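Xanthomonas outer protein D (Xanthomonas euvesicatoria, PDB 2OIX) is a type III secreted effector with a Ulp1-type (family C48) cysteine protease domain that removes SUMO from modified proteins, here an inactive mutant. Local coordinates at residues A[73-78]-A[94-99]; A[67-72]-A[106-111]; A[90-95]-A[123-128]; A[136-141]-A[169-174]. The protein carries 1 engineered substitution. All blocks are in the same frame, centred on the assembly; numbering follows the deposited sequence.

Interaction 1: residues A[73-78]-A[94-99]; sequences NAHWSL and YDSMAQ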
loop_
_atom_site.group_PDB
_atom_site.type_symbol
_atom_site.label_atom_id
_atom_site.label_comp_id
_atom_site.label_asym_id
_atom_site.label_seq_id
_atom_site.Cartn_x
_atom_site.Cartn_y
_atom_site.Cartn_z
ATOM N N ASN A 73 13.483 9.134 2.810
ATOM C CA ASN A 73 13.508 10.543 3.233
ATOM C C ASN A 73 12.988 11.515 2.188
ATOM O O ASN A 73 13.378 12.689 2.178
ATOM C CB ASN A 73 14.918 10.978 3.651
ATOM C CG ASN A 73 15.563 10.013 4.602
ATOM O OD1 ASN A 73 15.971 8.918 4.204
ATOM N ND2 ASN A 73 15.675 10.414 5.868
ATOM N N ALA A 74 12.116 11.039 1.309
ATOM C CA ALA A 74 11.656 11.876 0.208
ATOM C C ALA A 74 10.131 11.859 0.040
ATOM O O ALA A 74 9.502 12.922 -0.032
ATOM C CB ALA A 74 12.370 11.484 -1.124
ATOM N N HIS A 75 9.530 10.672 -0.014
ATOM C CA HIS A 75 8.136 10.582 -0.439
ATOM C C HIS A 75 7.563 9.200 -0.168
ATOM O O HIS A 75 8.328 8.250 -0.040
ATOM C CB HIS A 75 8.058 10.911 -1.942
ATOM C CG HIS A 75 6.668 11.024 -2.480
ATOM N ND1 HIS A 75 5.681 11.755 -1.861
ATOM C CD2 HIS A 75 6.105 10.517 -3.608
ATOM C CE1 HIS A 75 4.575 11.693 -2.580
ATOM N NE2 HIS A 75 4.808 10.950 -3.646
ATOM N N TRP A 76 6.234 9.114 -0.023
ATOM C CA TRP A 76 5.508 7.834 0.065
ATOM C C TRP A 76 4.404 7.745 -1.005
ATOM O O TRP A 76 3.716 8.723 -1.278
ATOM C CB TRP A 76 4.761 7.682 1.378
ATOM C CG TRP A 76 5.603 7.439 2.609
ATOM C CD1 TRP A 76 5.959 8.362 3.544
ATOM C CD2 TRP A 76 6.165 6.202 3.018
ATOM N NE1 TRP A 76 6.739 7.776 4.539
ATOM C CE2 TRP A 76 6.862 6.440 4.244
ATOM C CE3 TRP A 76 6.142 4.897 2.483
ATOM C CZ2 TRP A 76 7.521 5.430 4.934
ATOM C CZ3 TRP A 76 6.824 3.877 3.188
ATOM C CH2 TRP A 76 7.498 4.159 4.388
ATOM N N SER A 77 4.164 6.547 -1.523
ATOM C CA SER A 77 2.959 6.318 -2.304
ATOM C C SER A 77 2.477 4.876 -1.994
ATOM O O SER A 77 3.091 4.149 -1.180
ATOM C CB SER A 77 3.243 6.522 -3.771
ATOM O OG SER A 77 4.198 5.554 -4.160
ATOM N N LEU A 78 1.394 4.475 -2.645
ATOM C CA LEU A 78 0.771 3.224 -2.346
ATOM C C LEU A 78 0.570 2.407 -3.601
ATOM O O LEU A 78 -0.058 2.878 -4.600
ATOM C CB LEU A 78 -0.576 3.450 -1.726
ATOM C CG LEU A 78 -1.418 2.198 -1.440
ATOM C CD1 LEU A 78 -0.667 1.240 -0.470
ATOM C CD2 LEU A 78 -2.844 2.578 -0.931
ATOM N N TYR A 94 -1.182 4.768 -6.341
ATOM C CA TYR A 94 -1.727 6.045 -5.851
ATOM C C TYR A 94 -0.560 6.906 -5.362
ATOM O O TYR A 94 0.193 6.513 -4.452
ATOM C CB TYR A 94 -2.737 5.839 -4.718
ATOM C CG TYR A 94 -3.883 4.827 -5.020
ATOM C CD1 TYR A 94 -5.098 5.283 -5.511
ATOM C CD2 TYR A 94 -3.767 3.469 -4.725
ATOM C CE1 TYR A 94 -6.171 4.425 -5.765
ATOM C CE2 TYR A 94 -4.840 2.559 -4.976
ATOM C CZ TYR A 94 -6.058 3.073 -5.487
ATOM O OH TYR A 94 -7.120 2.241 -5.743
ATOM N N ASP A 95 -0.389 8.035 -6.024
ATOM C CA ASP A 95 0.648 8.997 -5.644
ATOM C C ASP A 95 0.024 10.367 -5.424
ATOM O O ASP A 95 -0.629 10.909 -6.310
ATOM C CB ASP A 95 1.720 9.014 -6.747
ATOM C CG ASP A 95 2.922 9.908 -6.401
ATOM O OD1 ASP A 95 3.959 9.793 -7.089
ATOM O OD2 ASP A 95 2.845 10.749 -5.476
ATOM N N SER A 96 0.221 10.946 -4.247
ATOM C CA SER A 96 -0.473 12.112 -3.903
ATOM C C SER A 96 0.318 13.366 -4.297
ATOM O O SER A 96 -0.135 14.527 -4.050
ATOM C CB SER A 96 -0.701 12.063 -2.408
ATOM O OG SER A 96 0.533 12.024 -1.709
ATOM N N MET A 97 1.518 13.164 -4.849
ATOM C CA MET A 97 2.443 14.269 -5.136
ATOM C C MET A 97 1.922 15.042 -6.313
ATOM O O MET A 97 1.677 14.463 -7.371
ATOM C CB MET A 97 3.866 13.784 -5.440
ATOM C CG MET A 97 4.918 14.930 -5.465
ATOM S SD MET A 97 6.613 14.392 -5.891
ATOM C CE MET A 97 7.241 14.019 -4.238
ATOM N N ALA A 98 1.769 16.345 -6.109
ATOM C CA ALA A 98 1.208 17.287 -7.087
ATOM C C ALA A 98 1.920 17.249 -8.446
ATOM O O ALA A 98 1.277 17.096 -9.494
ATOM C CB ALA A 98 1.229 18.700 -6.516
ATOM N N GLN A 99 3.242 17.413 -8.420
ATOM C CA GLN A 99 4.054 17.249 -9.616
ATOM C C GLN A 99 4.883 15.972 -9.492
ATOM O O GLN A 99 5.929 15.944 -8.826
ATOM C CB GLN A 99 4.923 18.487 -9.875
ATOM C CG GLN A 99 4.148 19.675 -10.453
ATOM C CD GLN A 99 4.825 21.004 -10.189
ATOM O OE1 GLN A 99 5.703 21.107 -9.330
ATOM N NE2 GLN A 99 4.418 22.037 -10.928
HETATM O O HOH W 1 1.205 9.590 -1.843
#
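The imidazole of His-75 has the methyl of Met-97 over one face and the carboxylate of Asp-95 at its edge, with Ser-96 OG, bonded to Gln-130, also near the ring plane. Met-97 CE stands 3.6 Å from the ring centroid, a CH-pi contact over the centre of the ring; the bend at chi3 (-90°) turns the methyl this way, and SD lies farther out over the same face. At the edge, His-75 NE2 donates to Asp-95 OD2 (2.7 Å, N-H...O 166°), within the imidazole plane but from above the carboxylate plane. From the other face of that carboxylate, Met-97 N gives OD2 a second bond of 2.8 Å and closes an Asx turn. The Tyr-94 ring has Leu-78 O at its edge, and the two side chains lie side by side, Leu-78 CD2 4.0 Å from Tyr-94 CD2. Leu-78 and Tyr-94 form an antiparallel hydrogen-bonded pair. Ser-77 OG bonds to Gln-104 and His-93. Asp-95 OD2, gripped from both faces of its carboxylate, is placed to hold the His-75 ring in its rotation, and ND1 of that ring lies against Ala-136, an engineered replacement of the natural cysteine. The grouping is consistent with the His-Asp-Cys triad of clan CE proteases, here without its thiol.

Interaction 2: residues A[67-72]-A[106-111]; sequences LPINQP and YLADMA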
loop_
_atom_site.group_PDB
_atom_site.type_symbol
_atom_site.label_atom_id
_atom_site.label_comp_id
_atom_site.label_asym_id
_atom_site.label_seq_id
_atom_site.Cartn_x
_atom_site.Cartn_y
_atom_site.Cartn_z
ATOM N N LEU A 67 1.016 -2.229 -0.518
ATOM C CA LEU A 67 2.469 -2.093 -0.483
ATOM C C LEU A 67 2.847 -0.638 -0.429
ATOM O O LEU A 67 2.693 0.085 -1.431
ATOM C CB LEU A 67 3.083 -2.676 -1.757
ATOM C CG LEU A 67 2.724 -4.162 -2.010
ATOM C CD1 LEU A 67 2.095 -4.375 -3.363
ATOM C CD2 LEU A 67 3.929 -5.044 -1.909
ATOM N N PRO A 68 3.282 -0.169 0.753
ATOM C CA PRO A 68 3.719 1.228 0.846
ATOM C C PRO A 68 5.073 1.307 0.107
ATOM O O PRO A 68 5.951 0.460 0.312
ATOM C CB PRO A 68 3.850 1.471 2.345
ATOM C CG PRO A 68 3.073 0.286 3.018
ATOM C CD PRO A 68 3.375 -0.866 2.054
ATOM N N ILE A 69 5.195 2.299 -0.770
ATOM C CA ILE A 69 6.389 2.514 -1.582
ATOM C C ILE A 69 7.155 3.722 -0.995
ATOM O O ILE A 69 6.681 4.820 -1.097
ATOM C CB ILE A 69 6.005 2.754 -3.055
ATOM C CG1 ILE A 69 5.125 1.612 -3.621
ATOM C CG2 ILE A 69 7.260 2.925 -3.931
ATOM C CD1 ILE A 69 5.691 0.244 -3.537
ATOM N N ASN A 70 8.319 3.487 -0.394
ATOM C CA ASN A 70 9.139 4.509 0.230
ATOM C C ASN A 70 10.190 5.040 -0.719
ATOM O O ASN A 70 11.031 4.293 -1.176
ATOM C CB ASN A 70 9.836 3.928 1.482
ATOM C CG ASN A 70 10.442 4.981 2.356
ATOM O OD1 ASN A 70 10.209 6.185 2.181
ATOM N ND2 ASN A 70 11.185 4.540 3.351
ATOM N N GLN A 71 10.146 6.328 -1.005
ATOM C CA GLN A 71 11.310 6.979 -1.558
ATOM C C GLN A 71 12.027 7.588 -0.343
ATOM O O GLN A 71 11.539 8.551 0.234
ATOM C CB GLN A 71 10.943 8.036 -2.613
ATOM C CG GLN A 71 12.145 8.490 -3.448
ATOM C CD GLN A 71 11.837 9.589 -4.494
ATOM O OE1 GLN A 71 12.737 10.318 -4.896
ATOM N NE2 GLN A 71 10.599 9.690 -4.933
ATOM N N PRO A 72 13.155 6.977 0.069
ATOM C CA PRO A 72 13.775 7.202 1.381
ATOM C C PRO A 72 14.012 8.679 1.671
ATOM O O PRO A 72 14.623 9.378 0.852
ATOM C CB PRO A 72 15.099 6.450 1.273
ATOM C CG PRO A 72 14.836 5.369 0.271
ATOM C CD PRO A 72 13.913 5.997 -0.737
ATOM N N TYR A 106 8.785 4.550 -10.815
ATOM C CA TYR A 106 9.862 3.576 -10.985
ATOM C C TYR A 106 9.953 2.580 -9.816
ATOM O O TYR A 106 10.024 1.374 -10.026
ATOM C CB TYR A 106 11.187 4.306 -11.177
ATOM C CG TYR A 106 12.375 3.380 -11.241
ATOM C CD1 TYR A 106 12.535 2.504 -12.315
ATOM C CD2 TYR A 106 13.344 3.394 -10.240
ATOM C CE1 TYR A 106 13.632 1.650 -12.403
ATOM C CE2 TYR A 106 14.454 2.538 -10.314
ATOM C CZ TYR A 106 14.573 1.668 -11.396
ATOM O OH TYR A 106 15.666 0.838 -11.482
ATOM N N LEU A 107 9.968 3.099 -8.591
ATOM C CA LEU A 107 9.992 2.267 -7.388
ATOM C C LEU A 107 8.761 1.337 -7.378
ATOM O O LEU A 107 8.929 0.153 -7.157
ATOM C CB LEU A 107 10.036 3.137 -6.110
ATOM C CG LEU A 107 11.309 3.975 -5.881
ATOM C CD1 LEU A 107 11.164 4.902 -4.674
ATOM C CD2 LEU A 107 12.488 3.029 -5.685
ATOM N N ALA A 108 7.552 1.869 -7.629
ATOM C CA ALA A 108 6.332 1.006 -7.751
ATOM C C ALA A 108 6.453 -0.084 -8.858
ATOM O O ALA A 108 5.981 -1.226 -8.703
ATOM C CB ALA A 108 5.089 1.869 -7.987
ATOM N N ASP A 109 7.094 0.287 -9.968
ATOM C CA ASP A 109 7.233 -0.595 -11.098
ATOM C C ASP A 109 8.228 -1.696 -10.800
ATOM O O ASP A 109 8.039 -2.840 -11.204
ATOM C CB ASP A 109 7.673 0.182 -12.341
ATOM C CG ASP A 109 6.524 0.934 -12.981
ATOM O OD1 ASP A 109 5.357 0.670 -12.604
ATOM O OD2 ASP A 109 6.787 1.781 -13.860
ATOM N N MET A 110 9.281 -1.345 -10.074
ATOM C CA MET A 110 10.282 -2.355 -9.676
ATOM C C MET A 110 9.645 -3.330 -8.697
ATOM O O MET A 110 9.842 -4.527 -8.824
ATOM C CB MET A 110 11.480 -1.702 -8.990
ATOM C CG MET A 110 12.426 -0.932 -9.943
ATOM S SD MET A 110 12.891 -1.868 -11.425
ATOM C CE MET A 110 13.837 -3.251 -10.758
ATOM N N ALA A 111 8.861 -2.814 -7.744
ATOM C CA ALA A 111 8.119 -3.667 -6.817
ATOM C C ALA A 111 7.225 -4.642 -7.602
ATOM O O ALA A 111 7.295 -5.859 -7.374
ATOM C CB ALA A 111 7.284 -2.840 -5.807
#
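Ile-69 and Leu-107 join strand 64-71 of the mixed central sheet to helix 102-114, the helix of the beta-alpha-beta unit that links strands 90-94 and 123-125. The axes of strand 67-71 and helix 106-111 come within 8.6 Å and run at 133° to each other. No hydrogen bond crosses between the two segments; the contact is carried by apolar atoms. With CG2 anti to the backbone N of Ile-69, that methyl presses on Leu-107 CB at 3.5 Å and also reaches the backbone N of Ala-108, while the two side chains slide past each other in opposite directions. The other branch of Ile-69 places CD1 4.1 Å from Ala-111 CB. Leu-107 in turn extends CD1 (chi2 174°) over the strand backbone, 3.6 Å from Asn-70 O and 3.7 Å from Gln-71 CA. It crosses the Gln-71 side chain at about a right angle, meeting CB and CG, whereas the Gln-71 amide goes on to Gln-104 through NE2. Ile-69 also touches Val-38 of helix 35-40, and Pro-68 rests on Leu-10 of helix 7-20. The strand is thus packed by helices 102-114, 35-40 and 7-20. Residues 107, 108 and 111 lie along one flank of their helix, and an isoleucine from the strand packs against that flank, as in the helix-on-sheet packing of an alpha-beta protein.

Interaction 3: residues A[90-95]-A[123-128]; sequences AAYHYD and HEMPIA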
loop_
_atom_site.group_PDB
_atom_site.type_symbol
_atom_site.label_atom_id
_atom_site.label_comp_id
_atom_site.label_asym_id
_atom_site.label_seq_id
_atom_site.Cartn_x
_atom_site.Cartn_y
_atom_site.Cartn_z
ATOM N N ALA A 90 -4.558 -7.495 -11.004
ATOM C CA ALA A 90 -4.750 -6.071 -11.147
ATOM C C ALA A 90 -3.835 -5.373 -10.142
ATOM O O ALA A 90 -3.586 -5.912 -9.046
ATOM C CB ALA A 90 -6.185 -5.707 -10.890
ATOM N N ALA A 91 -3.291 -4.219 -10.538
ATOM C CA ALA A 91 -2.370 -3.451 -9.687
ATOM C C ALA A 91 -2.664 -1.965 -9.871
ATOM O O ALA A 91 -2.968 -1.514 -11.014
ATOM C CB ALA A 91 -0.916 -3.823 -10.073
ATOM N N TYR A 92 -2.653 -1.197 -8.761
ATOM C CA TYR A 92 -3.098 0.171 -8.721
ATOM C C TYR A 92 -2.068 0.996 -7.957
ATOM O O TYR A 92 -1.677 0.625 -6.838
ATOM C CB TYR A 92 -4.410 0.294 -7.935
ATOM C CG TYR A 92 -5.488 -0.658 -8.460
ATOM C CD1 TYR A 92 -6.365 -0.257 -9.508
ATOM C CD2 TYR A 92 -5.656 -1.939 -7.896
ATOM C CE1 TYR A 92 -7.368 -1.159 -10.009
ATOM C CE2 TYR A 92 -6.679 -2.858 -8.399
ATOM C CZ TYR A 92 -7.486 -2.433 -9.459
ATOM O OH TYR A 92 -8.461 -3.234 -9.912
ATOM N N HIS A 93 -1.589 2.066 -8.578
ATOM C CA HIS A 93 -0.652 2.979 -7.904
ATOM C C HIS A 93 -1.254 4.346 -7.610
ATOM O O HIS A 93 -1.778 5.011 -8.527
ATOM C CB HIS A 93 0.651 3.077 -8.747
ATOM C CG HIS A 93 1.733 3.881 -8.075
ATOM N ND1 HIS A 93 2.365 4.945 -8.684
ATOM C CD2 HIS A 93 2.302 3.762 -6.848
ATOM C CE1 HIS A 93 3.247 5.475 -7.852
ATOM N NE2 HIS A 93 3.218 4.787 -6.723
ATOM N N TYR A 94 -1.182 4.768 -6.341
ATOM C CA TYR A 94 -1.727 6.045 -5.851
ATOM C C TYR A 94 -0.560 6.906 -5.362
ATOM O O TYR A 94 0.193 6.513 -4.452
ATOM C CB TYR A 94 -2.737 5.839 -4.718
ATOM C CG TYR A 94 -3.883 4.827 -5.020
ATOM C CD1 TYR A 94 -5.098 5.283 -5.511
ATOM C CD2 TYR A 94 -3.767 3.469 -4.725
ATOM C CE1 TYR A 94 -6.171 4.425 -5.765
ATOM C CE2 TYR A 94 -4.840 2.559 -4.976
ATOM C CZ TYR A 94 -6.058 3.073 -5.487
ATOM O OH TYR A 94 -7.120 2.241 -5.743
ATOM N N ASP A 95 -0.389 8.035 -6.024
ATOM C CA ASP A 95 0.648 8.997 -5.644
ATOM C C ASP A 95 0.024 10.367 -5.424
ATOM O O ASP A 95 -0.629 10.909 -6.310
ATOM C CB ASP A 95 1.720 9.014 -6.747
ATOM C CG ASP A 95 2.922 9.908 -6.401
ATOM O OD1 ASP A 95 3.959 9.793 -7.089
ATOM O OD2 ASP A 95 2.845 10.749 -5.476
ATOM N N HIS A 123 -2.236 0.483 -12.941
ATOM C CA HIS A 123 -3.030 1.652 -13.256
ATOM C C HIS A 123 -2.537 2.800 -12.423
ATOM O O HIS A 123 -2.386 2.646 -11.211
ATOM C CB HIS A 123 -4.511 1.405 -12.960
ATOM C CG HIS A 123 -5.108 0.269 -13.720
ATOM N ND1 HIS A 123 -5.553 0.405 -15.013
ATOM C CD2 HIS A 123 -5.340 -1.020 -13.373
ATOM C CE1 HIS A 123 -6.038 -0.753 -15.436
ATOM N NE2 HIS A 123 -5.911 -1.638 -14.462
ATOM N N GLU A 124 -2.235 3.942 -13.034
ATOM C CA GLU A 124 -1.963 5.137 -12.232
ATOM C C GLU A 124 -3.285 5.770 -11.790
ATOM O O GLU A 124 -3.988 6.381 -12.600
ATOM C CB GLU A 124 -1.130 6.162 -13.021
ATOM C CG GLU A 124 -0.526 7.269 -12.162
ATOM C CD GLU A 124 0.579 6.768 -11.184
ATOM O OE1 GLU A 124 1.197 5.712 -11.431
ATOM O OE2 GLU A 124 0.818 7.450 -10.175
ATOM N N MET A 125 -3.593 5.669 -10.498
ATOM C CA MET A 125 -4.920 6.018 -9.985
ATOM C C MET A 125 -4.981 7.365 -9.318
ATOM O O MET A 125 -4.006 7.795 -8.715
ATOM C CB MET A 125 -5.377 4.965 -8.986
ATOM C CG MET A 125 -5.436 3.578 -9.571
ATOM S SD MET A 125 -6.828 3.370 -10.645
ATOM C CE MET A 125 -8.212 3.325 -9.504
ATOM N N PRO A 126 -6.146 8.041 -9.427
ATOM C CA PRO A 126 -6.321 9.289 -8.697
ATOM C C PRO A 126 -6.483 9.080 -7.184
ATOM O O PRO A 126 -7.198 8.155 -6.695
ATOM C CB PRO A 126 -7.581 9.898 -9.319
ATOM C CG PRO A 126 -8.389 8.721 -9.803
ATOM C CD PRO A 126 -7.346 7.674 -10.217
ATOM N N ILE A 127 -5.795 9.961 -6.463
ATOM C CA ILE A 127 -5.861 10.045 -5.024
ATOM C C ILE A 127 -5.805 11.535 -4.680
ATOM O O ILE A 127 -5.170 12.309 -5.396
ATOM C CB ILE A 127 -4.695 9.299 -4.374
ATOM C CG1 ILE A 127 -4.799 9.331 -2.849
ATOM C CG2 ILE A 127 -3.346 9.863 -4.887
ATOM C CD1 ILE A 127 -4.076 8.180 -2.172
ATOM N N ALA A 128 -6.474 11.924 -3.602
ATOM C CA ALA A 128 -6.402 13.309 -3.127
ATOM C C ALA A 128 -4.950 13.803 -3.244
ATOM O O ALA A 128 -4.010 13.077 -2.873
ATOM C CB ALA A 128 -6.889 13.401 -1.690
HETATM O O HOH W 2 -1.546 8.253 -8.735
HETATM O O HOH W 3 3.817 8.397 -9.370
#
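His-93 and Glu-124 pair both through the backbones of their strands and through their side chains. Three backbone bonds join the parallel strands: His-123 N to Ala-91 O (2.9 Å), His-93 N to His-123 O (2.8 Å) and Met-125 N to His-93 O (2.8 Å). Among the polar side chains, His-93 ND1 donates to Glu-124 OE1 (3.1 Å, N-H...O 162°). The oxygen is met on its syn side and lies in the imidazole plane; the second contact, to OE2, is weak. A bend at chi2 (68°) folds Glu-124 back beside the ring, and a water bridges its OE2 to Asp-95 OD1. The apolar contacts lie on the sheet face of the tyrosines. Met-125 lays CB 3.4 Å from Tyr-94 CE1, with CG over the ring face, and brings SD to the edge of the Tyr-92 ring in a Met-aromatic contact. Ile-127 CD1 touches Tyr-94 CB at 3.7 Å. The Tyr-92 and His-123 rings are nearly parallel (25°) but slid apart, with centroids 5.6 Å from each other. Tyr-92 OH bonds to Arg-162 NH1 and Tyr-94 OH to Arg-162 O. Glu-124 OE1 forms a salt bridge with Arg-105 of helix 102-114, while His-93 NE2 reaches Ser-77 on strand 75-82. Strand 123-125 thus edges the sheet beside 90-94, with the crossover helix on the His-93 face and Leu-147 of helix 136-153 touching Tyr-94 on the other.

Interaction 4: residues A[136-141]-A[169-174]; sequences AGDHVL and PDRGLI. Engineered in segment 136-141: Ala-136 (natural residue Cys).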
loop_
_atom_site.group_PDB
_atom_site.type_symbol
_atom_site.label_atom_id
_atom_site.label_comp_id
_atom_site.label_asym_id
_atom_site.label_seq_id
_atom_site.Cartn_x
_atom_site.Cartn_y
_atom_site.Cartn_z
ATOM N N ALA A 136 2.716 12.870 2.619
ATOM C CA ALA A 136 2.591 11.721 1.715
ATOM C C ALA A 136 2.173 10.498 2.556
ATOM O O ALA A 136 1.258 9.764 2.188
ATOM C CB ALA A 136 3.884 11.487 0.928
ATOM N N GLY A 137 2.787 10.351 3.733
ATOM C CA GLY A 137 2.503 9.256 4.669
ATOM C C GLY A 137 1.059 9.140 5.117
ATOM O O GLY A 137 0.504 8.031 5.159
ATOM N N ASP A 138 0.471 10.272 5.498
ATOM C CA ASP A 138 -0.925 10.349 5.873
ATOM C C ASP A 138 -1.820 9.848 4.720
ATOM O O ASP A 138 -2.797 9.115 4.944
ATOM C CB ASP A 138 -1.287 11.794 6.243
ATOM C CG ASP A 138 -0.381 12.398 7.370
ATOM O OD1 ASP A 138 -0.915 12.971 8.366
ATOM O OD2 ASP A 138 0.861 12.406 7.238
ATOM N N HIS A 139 -1.498 10.272 3.503
ATOM C CA HIS A 139 -2.295 9.929 2.323
ATOM C C HIS A 139 -2.259 8.402 2.047
ATOM O O HIS A 139 -3.299 7.786 1.753
ATOM C CB HIS A 139 -1.839 10.741 1.104
ATOM C CG HIS A 139 -2.368 12.141 1.071
ATOM N ND1 HIS A 139 -1.734 13.185 1.703
ATOM C CD2 HIS A 139 -3.452 12.679 0.457
ATOM C CE1 HIS A 139 -2.405 14.307 1.497
ATOM N NE2 HIS A 139 -3.463 14.029 0.759
ATOM N N VAL A 140 -1.080 7.809 2.204
ATOM C CA VAL A 140 -0.926 6.362 2.130
ATOM C C VAL A 140 -1.754 5.630 3.200
ATOM O O VAL A 140 -2.553 4.754 2.826
ATOM C CB VAL A 140 0.545 5.896 2.098
ATOM C CG1 VAL A 140 0.596 4.367 2.178
ATOM C CG2 VAL A 140 1.201 6.347 0.795
ATOM N N LEU A 141 -1.686 6.078 4.470
ATOM C CA LEU A 141 -2.373 5.390 5.551
ATOM C C LEU A 141 -3.869 5.452 5.321
ATOM O O LEU A 141 -4.578 4.449 5.443
ATOM C CB LEU A 141 -2.014 6.001 6.930
ATOM C CG LEU A 141 -0.591 5.617 7.337
ATOM C CD1 LEU A 141 -0.223 5.951 8.700
ATOM C CD2 LEU A 141 -0.373 4.066 7.145
ATOM N N PRO A 169 -7.035 12.886 4.408
ATOM C CA PRO A 169 -6.113 12.460 5.448
ATOM C C PRO A 169 -6.047 13.512 6.528
ATOM O O PRO A 169 -6.171 14.700 6.245
ATOM C CB PRO A 169 -4.759 12.413 4.730
ATOM C CG PRO A 169 -5.084 12.438 3.272
ATOM C CD PRO A 169 -6.331 13.222 3.160
ATOM N N ASP A 170 -5.828 13.075 7.761
ATOM C CA ASP A 170 -5.693 14.006 8.882
ATOM C C ASP A 170 -4.596 13.539 9.819
ATOM O O ASP A 170 -4.579 12.387 10.236
ATOM C CB ASP A 170 -7.017 14.145 9.634
ATOM C CG ASP A 170 -7.600 12.800 10.037
ATOM O OD1 ASP A 170 -8.697 12.452 9.551
ATOM O OD2 ASP A 170 -6.961 12.091 10.846
ATOM N N ARG A 171 -3.687 14.437 10.179
ATOM C CA ARG A 171 -2.585 13.997 11.014
ATOM C C ARG A 171 -3.137 13.578 12.378
ATOM O O ARG A 171 -2.740 12.547 12.923
ATOM C CB ARG A 171 -1.501 15.065 11.103
ATOM C CG ARG A 171 -0.264 14.650 11.872
ATOM C CD ARG A 171 0.315 13.286 11.437
ATOM N NE ARG A 171 1.760 13.294 11.661
ATOM C CZ ARG A 171 2.673 13.395 10.698
ATOM N NH1 ARG A 171 2.318 13.451 9.410
ATOM N NH2 ARG A 171 3.951 13.411 11.028
ATOM N N GLY A 172 -4.102 14.357 12.867
ATOM C CA GLY A 172 -4.797 14.121 14.134
ATOM C C GLY A 172 -5.240 12.708 14.481
ATOM O O GLY A 172 -4.831 12.169 15.509
ATOM N N LEU A 173 -6.086 12.103 13.648
ATOM C CA LEU A 173 -6.634 10.783 13.984
ATOM C C LEU A 173 -5.578 9.694 13.776
ATOM O O LEU A 173 -5.613 8.650 14.426
ATOM C CB LEU A 173 -7.922 10.477 13.195
ATOM C CG LEU A 173 -8.371 9.005 13.097
ATOM C CD1 LEU A 173 -9.245 8.588 14.282
ATOM C CD2 LEU A 173 -9.077 8.696 11.770
ATOM N N ILE A 174 -4.637 9.957 12.881
ATOM C CA ILE A 174 -3.482 9.081 12.735
ATOM C C ILE A 174 -2.662 9.098 14.030
ATOM O O ILE A 174 -2.333 8.048 14.568
ATOM C CB ILE A 174 -2.621 9.431 11.493
ATOM C CG1 ILE A 174 -3.314 8.913 10.221
ATOM C CG2 ILE A 174 -1.231 8.753 11.572
ATOM C CD1 ILE A 174 -2.767 9.477 8.927
#
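Asp-138 and Arg-171 meet in a salt bridge, with NH1 of the arginine 2.8 Å from OD2 of the aspartate. As hydrogen bonds its parts are weak: that short one is strongly bent (116°), and the straight one from NH1 to Asp-138 OD1 is long, at 3.4 Å. The carboxylate and guanidinium planes stand 32° apart, and OD1 also lies against CA and CD of Arg-171. Beside this pair, Pro-169 sets CG over the centre of the His-139 ring, 3.3 Å from its centroid, in a tight CH-pi contact. Pro-169 CB touches Asp-138 CB at 3.8 Å. Ile-174 CD1 packs against Asp-138 CA (3.7 Å) and Leu-141 CB (4.1 Å).

In the next shell, Arg-171 leaves its backbone with CG anti to N and then bends at chi2 (50°), turning CD back toward Asp-138; NH2 is held by Ser-3 O. His-139 ND1 bonds to Ser-135 O, a second anchor for the ring that Pro-169 covers. Asp-170 is the N-cap of helix 171-179, its OD2 accepting from Leu-173 N at 2.9 Å. Helix 136-153 begins at Ala-136, engineered from the natural cysteine, and Leu-141 and Ile-174 both reach Tyr-13 of helix 7-20. The buried carboxylate of Asp-138 therefore sits in the first turn of its helix with an arginine across from it. Both the helix end and the cation would be expected to favour its charged form, while the proline and isoleucine cover its aliphatic part.

In the fold
From the N terminus, strand 64-71 opens interaction 2 and strand 75-82 opens interaction 1. Interaction 1 closes first, just after strand 90-94, so it lies wholly within the larger loop that interaction 2 closes at helix 102-114. Interaction 3 starts on strand 90-94, sharing Tyr-94 and Asp-95 with interaction 1, and closes past that helix at strand 123-125; it therefore crosses interaction 2. Interaction 4 follows in series, tying the start of helix 136-153 to helix 171-179. Interactions 1 to 3 bind the sheet and its crossover helix together. Interaction 4 connects to them where Ala-136 packs on His-75 and His-139 on Ala-128, joining the C-terminal helices to the sheet.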